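Local coordinates for protein choline dehydrogenase and related flavoproteins (Aspergillus oryzae, PDB 3Q9T) that oxidises formate as a flavin-dependent oxidase of the glucose-methanol-choline family, using an 8-formyl-FAD cofactor, at residues T16-E27 with Y559-K570. Residues are numbered along the deposited sequence; the frame is centred on the assembly and turned at random.
With FAY ([(2R,3S,4R,5R)-5-(6-amino-9H-purin-9-yl)-3,4-dihydroxytetrahydrofuran-2-yl]methyl (2R,3S,4S)-5-(8-formyl-7-methyl-2,4-dioxo-3,4-dihydrobenzo[g]pteridin-10(2H)-yl)-2,3,4-trihydroxypentyl dihydrogen diphosphate), chain D.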
# COMPACT_ATOMS: atom_id res chain seq x y z
N THR A 16 -0.85 -7.22 28.00
CA THR A 16 -1.88 -6.56 28.78
C THR A 16 -2.74 -7.51 29.60
O THR A 16 -2.79 -7.40 30.83
CB THR A 16 -2.80 -5.76 27.86
OG1 THR A 16 -1.99 -4.98 26.98
CG2 THR A 16 -3.72 -4.85 28.66
N ALA A 17 -3.44 -8.42 28.93
CA ALA A 17 -4.22 -9.43 29.64
C ALA A 17 -3.29 -10.47 30.29
O ALA A 17 -3.57 -11.01 31.38
CB ALA A 17 -5.19 -10.11 28.69
N GLY A 18 -2.17 -10.75 29.61
CA GLY A 18 -1.24 -11.76 30.09
C GLY A 18 -0.82 -11.46 31.52
O GLY A 18 -1.09 -12.24 32.42
N ASN A 19 -0.18 -10.32 31.73
CA ASN A 19 0.23 -9.95 33.08
C ASN A 19 -0.91 -9.85 34.09
O ASN A 19 -0.73 -10.16 35.26
CB ASN A 19 1.06 -8.67 33.06
CG ASN A 19 2.35 -8.85 32.29
OD1 ASN A 19 2.86 -9.98 32.17
ND2 ASN A 19 2.90 -7.75 31.78
N THR A 20 -2.08 -9.41 33.63
CA THR A 20 -3.24 -9.34 34.51
C THR A 20 -3.55 -10.72 35.08
O THR A 20 -3.72 -10.88 36.30
CB THR A 20 -4.49 -8.81 33.77
OG1 THR A 20 -4.21 -7.52 33.22
CG2 THR A 20 -5.68 -8.71 34.73
N VAL A 21 -3.64 -11.70 34.19
CA VAL A 21 -3.96 -13.06 34.60
C VAL A 21 -2.85 -13.58 35.52
O VAL A 21 -3.12 -14.11 36.61
CB VAL A 21 -4.16 -14.02 33.39
CG1 VAL A 21 -4.23 -15.48 33.85
CG2 VAL A 21 -5.41 -13.64 32.61
N ALA A 22 -1.61 -13.38 35.09
CA ALA A 22 -0.47 -13.87 35.87
C ALA A 22 -0.41 -13.30 37.28
O ALA A 22 -0.13 -14.03 38.22
CB ALA A 22 0.83 -13.59 35.14
N GLY A 23 -0.64 -11.99 37.42
CA GLY A 23 -0.51 -11.33 38.70
C GLY A 23 -1.61 -11.75 39.66
O GLY A 23 -1.39 -11.88 40.85
N ARG A 24 -2.79 -11.99 39.11
CA ARG A 24 -3.93 -12.40 39.92
C ARG A 24 -3.76 -13.83 40.40
O ARG A 24 -4.02 -14.14 41.57
CB ARG A 24 -5.23 -12.24 39.13
CG ARG A 24 -5.60 -10.78 38.87
CD ARG A 24 -5.77 -9.99 40.16
NE ARG A 24 -6.37 -8.68 39.90
CZ ARG A 24 -6.39 -7.66 40.76
NH1 ARG A 24 -5.87 -7.79 41.97
NH2 ARG A 24 -6.96 -6.51 40.40
N LEU A 25 -3.31 -14.70 39.50
CA LEU A 25 -3.10 -16.09 39.88
C LEU A 25 -2.00 -16.19 40.94
O LEU A 25 -2.06 -17.05 41.82
CB LEU A 25 -2.78 -16.96 38.66
CG LEU A 25 -3.98 -17.26 37.75
CD1 LEU A 25 -3.56 -18.15 36.61
CD2 LEU A 25 -5.11 -17.91 38.54
N ALA A 26 -1.04 -15.27 40.88
CA ALA A 26 0.06 -15.22 41.85
C ALA A 26 -0.34 -14.69 43.23
O ALA A 26 0.47 -14.72 44.16
CB ALA A 26 1.22 -14.39 41.28
N GLU A 27 -1.56 -14.19 43.39
CA GLU A 27 -1.97 -13.65 44.69
C GLU A 27 -1.96 -14.70 45.81
O GLU A 27 -1.85 -14.35 46.99
CB GLU A 27 -3.32 -12.93 44.60
CG GLU A 27 -3.23 -11.54 43.99
CD GLU A 27 -4.59 -10.99 43.56
OE1 GLU A 27 -5.53 -11.78 43.42
OE2 GLU A 27 -4.71 -9.76 43.34
N TYR A 559 -8.13 -5.55 29.86
CA TYR A 559 -7.87 -5.83 31.27
C TYR A 559 -9.08 -6.55 31.86
O TYR A 559 -8.92 -7.52 32.58
CB TYR A 559 -7.61 -4.55 32.05
CG TYR A 559 -6.20 -4.00 31.93
CD1 TYR A 559 -5.16 -4.54 32.67
CD2 TYR A 559 -5.93 -2.90 31.10
CE1 TYR A 559 -3.87 -4.03 32.57
CE2 TYR A 559 -4.63 -2.37 31.01
CZ TYR A 559 -3.61 -2.95 31.75
OH TYR A 559 -2.34 -2.43 31.67
N ALA A 560 -10.28 -6.08 31.56
CA ALA A 560 -11.48 -6.77 32.06
C ALA A 560 -11.45 -8.26 31.72
O ALA A 560 -11.78 -9.11 32.56
CB ALA A 560 -12.75 -6.15 31.50
N VAL A 561 -11.06 -8.58 30.49
CA VAL A 561 -10.99 -9.96 30.03
C VAL A 561 -10.01 -10.77 30.89
O VAL A 561 -10.31 -11.90 31.30
CB VAL A 561 -10.62 -10.06 28.54
CG1 VAL A 561 -10.01 -11.42 28.24
CG2 VAL A 561 -11.86 -9.79 27.65
N GLY A 562 -8.85 -10.18 31.16
CA GLY A 562 -7.85 -10.81 32.00
C GLY A 562 -8.33 -11.02 33.43
O GLY A 562 -8.04 -12.06 34.02
N GLU A 563 -9.05 -10.05 33.98
CA GLU A 563 -9.50 -10.14 35.36
C GLU A 563 -10.51 -11.27 35.48
O GLU A 563 -10.43 -12.09 36.40
CB GLU A 563 -10.10 -8.81 35.85
CG GLU A 563 -9.15 -7.63 35.92
CD GLU A 563 -8.27 -7.63 37.17
OE1 GLU A 563 -8.17 -8.66 37.86
OE2 GLU A 563 -7.68 -6.57 37.47
N LYS A 564 -11.44 -11.33 34.54
CA LYS A 564 -12.45 -12.38 34.56
C LYS A 564 -11.80 -13.74 34.36
O LYS A 564 -12.09 -14.69 35.07
CB LYS A 564 -13.54 -12.13 33.51
CG LYS A 564 -14.66 -13.20 33.49
CD LYS A 564 -15.85 -12.76 32.62
CE LYS A 564 -16.96 -13.80 32.58
NZ LYS A 564 -17.30 -14.32 33.94
N CYS A 565 -10.89 -13.83 33.40
CA CYS A 565 -10.20 -15.09 33.16
C CYS A 565 -9.59 -15.65 34.43
O CYS A 565 -9.76 -16.82 34.74
CB CYS A 565 -9.09 -14.92 32.11
SG CYS A 565 -8.31 -16.49 31.71
N ALA A 566 -8.85 -14.81 35.15
CA ALA A 566 -8.21 -15.21 36.40
C ALA A 566 -9.26 -15.68 37.43
O ALA A 566 -9.11 -16.73 38.05
CB ALA A 566 -7.37 -14.05 36.95
N ASP A 567 -10.33 -14.91 37.59
CA ASP A 567 -11.42 -15.32 38.47
C ASP A 567 -11.93 -16.71 38.11
O ASP A 567 -12.04 -17.57 38.98
CB ASP A 567 -12.58 -14.31 38.45
CG ASP A 567 -12.55 -13.36 39.66
OD1 ASP A 567 -11.51 -13.33 40.36
OD2 ASP A 567 -13.55 -12.63 39.88
N MET A 568 -12.22 -16.94 36.82
CA MET A 568 -12.75 -18.24 36.37
C MET A 568 -11.77 -19.40 36.59
O MET A 568 -12.19 -20.52 36.90
CB MET A 568 -13.22 -18.16 34.92
CG MET A 568 -14.34 -17.11 34.69
SD MET A 568 -15.10 -17.22 33.05
CE MET A 568 -13.70 -16.76 32.03
N ILE A 569 -10.47 -19.14 36.44
CA ILE A 569 -9.45 -20.16 36.71
C ILE A 569 -9.41 -20.48 38.21
O ILE A 569 -9.34 -21.64 38.61
CB ILE A 569 -8.06 -19.73 36.20
CG1 ILE A 569 -8.02 -19.77 34.67
CG2 ILE A 569 -6.96 -20.64 36.76
CD1 ILE A 569 -6.75 -19.17 34.10
N LYS A 570 -9.48 -19.45 39.05
CA LYS A 570 -9.46 -19.65 40.49
C LYS A 570 -10.66 -20.46 40.96
O LYS A 570 -10.53 -21.29 41.85
CB LYS A 570 -9.42 -18.32 41.24
CG LYS A 570 -8.10 -17.57 41.12
CD LYS A 570 -8.09 -16.34 42.02
CE LYS A 570 -6.85 -15.49 41.77
NZ LYS A 570 -6.86 -14.24 42.58
P FAY D . -3.40 -7.74 24.59
N1 FAY D . -6.37 1.08 23.83
C2 FAY D . -6.87 2.01 24.74
O2 FAY D . -7.72 1.68 25.55
N3 FAY D . -6.12 3.12 25.05
C4 FAY D . -5.23 3.61 24.12
O4 FAY D . -5.14 4.84 24.01
N5 FAY D . -3.82 3.13 22.26
C6 FAY D . -2.04 2.62 20.82
C7 FAY D . -1.23 1.70 20.16
C8 FAY D . -1.51 0.34 20.27
O8 FAY D . -0.62 -1.81 19.96
C9 FAY D . -2.52 -0.10 21.13
PA FAY D . -0.67 -7.37 23.95
C1' FAY D . -4.83 -1.08 22.67
C10 FAY D . -5.30 1.41 23.02
N10 FAY D . -4.54 0.41 22.42
N1A FAY D . 6.58 -15.17 21.46
O1A FAY D . -0.01 -6.94 22.68
C1B FAY D . 3.88 -11.08 23.36
O1P FAY D . -3.12 -8.35 25.95
C2' FAY D . -4.18 -1.58 23.98
O2' FAY D . -2.89 -1.09 24.01
C2A FAY D . 6.69 -14.60 22.71
O2A FAY D . -0.76 -6.28 24.98
C2B FAY D . 4.00 -9.63 22.93
O2B FAY D . 5.32 -9.14 22.95
O2P FAY D . -4.56 -8.44 23.91
C3' FAY D . -4.16 -3.09 24.38
O3' FAY D . -2.95 -3.55 24.98
N3A FAY D . 5.90 -13.51 23.06
C3B FAY D . 3.15 -8.95 23.98
O3B FAY D . 3.93 -8.75 25.13
O3P FAY D . -2.12 -7.95 23.63
C4' FAY D . -4.51 -4.06 23.29
O4' FAY D . -5.72 -3.57 22.71
C4A FAY D . 5.01 -13.02 22.16
C4B FAY D . 2.10 -9.98 24.32
O4B FAY D . 2.56 -11.22 23.80
C4X FAY D . -4.83 2.73 23.10
C5' FAY D . -4.67 -5.49 23.85
O5' FAY D . -3.63 -6.12 24.62
C5A FAY D . 4.87 -13.59 20.90
C5B FAY D . 0.75 -9.61 23.75
O5B FAY D . 0.20 -8.60 24.56
C5X FAY D . -3.18 2.18 21.49
C6A FAY D . 5.67 -14.68 20.54
N6A FAY D . 5.61 -15.17 19.29
N7A FAY D . 3.92 -12.91 20.23
C7M FAY D . -0.19 2.23 19.21
C8A FAY D . 3.44 -11.93 21.03
C8M FAY D . -0.43 -0.61 19.90
C9A FAY D . -3.40 0.82 21.71
N9A FAY D . 4.10 -11.98 22.22
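Ala17 meets Gly562 and Val21 meets Ala566 where helix 16-25 packs side by side with 559-570, part of helix 555-572. The axes of 16-25 and 559-570 come within 8.0 Å and run in the same general direction, 33° apart. Thr20 CG2 lies against the bare backbone of Gly562 and also touches Glu563 N. Val21 holds CG1 anti to its backbone N (chi1 169°), which sends CG2 against Gly562 O and Cys565 CB. Further along, Leu25 CD2 reaches Ile569 CG2 at 3.7 Å, the two side chains crossing at about a right angle. Phe9 of strand 9-12 touches both.

Near the cofactor, Thr16 lays CG2 over one face of the Tyr559 ring, 3.7 Å from the centroid, a CH-pi contact. The OG1 of the same residue turns to the cofactor, giving a hydrogen bond to O2A and taking one from O3'. The N-H groups of Thr16 and Ala17 bind O2A and O1P, one on each phosphate. Thr20 OG1 bonds back to Thr16 O and lies obliquely by the tyrosine ring.

The polar edge starts at Arg24, whose CB packs on Ala566 CB. Its chain bends at chi2 (-59°) and grips Glu563 side-on. Arg24 NE reaches Glu563 OE1 at 2.7 Å, and Arg24 NH2 reaches Glu563 OE2 at 3.0 Å. Glu563 OE2 is also hydrogen-bonded to Ser132 OG. Arg24 NH1 binds Glu27 OE2 at 2.7 Å, in the guanidinium plane. Lys570 NZ forms a salt bridge with Glu27 OE1 at 2.9 Å; its hydrogen bonds to that oxygen and to Arg24 O are both weak.

The helix that presents the diphosphate-binding amides, consistent with a Rossmann-type GxGxxG turn, is joined to the C-terminal helix by an apolar seam and a salt-bridge network. The alternating charges probably stabilise one another, and the two bonds from Arg24 should limit rotation of the Glu563 carboxylate.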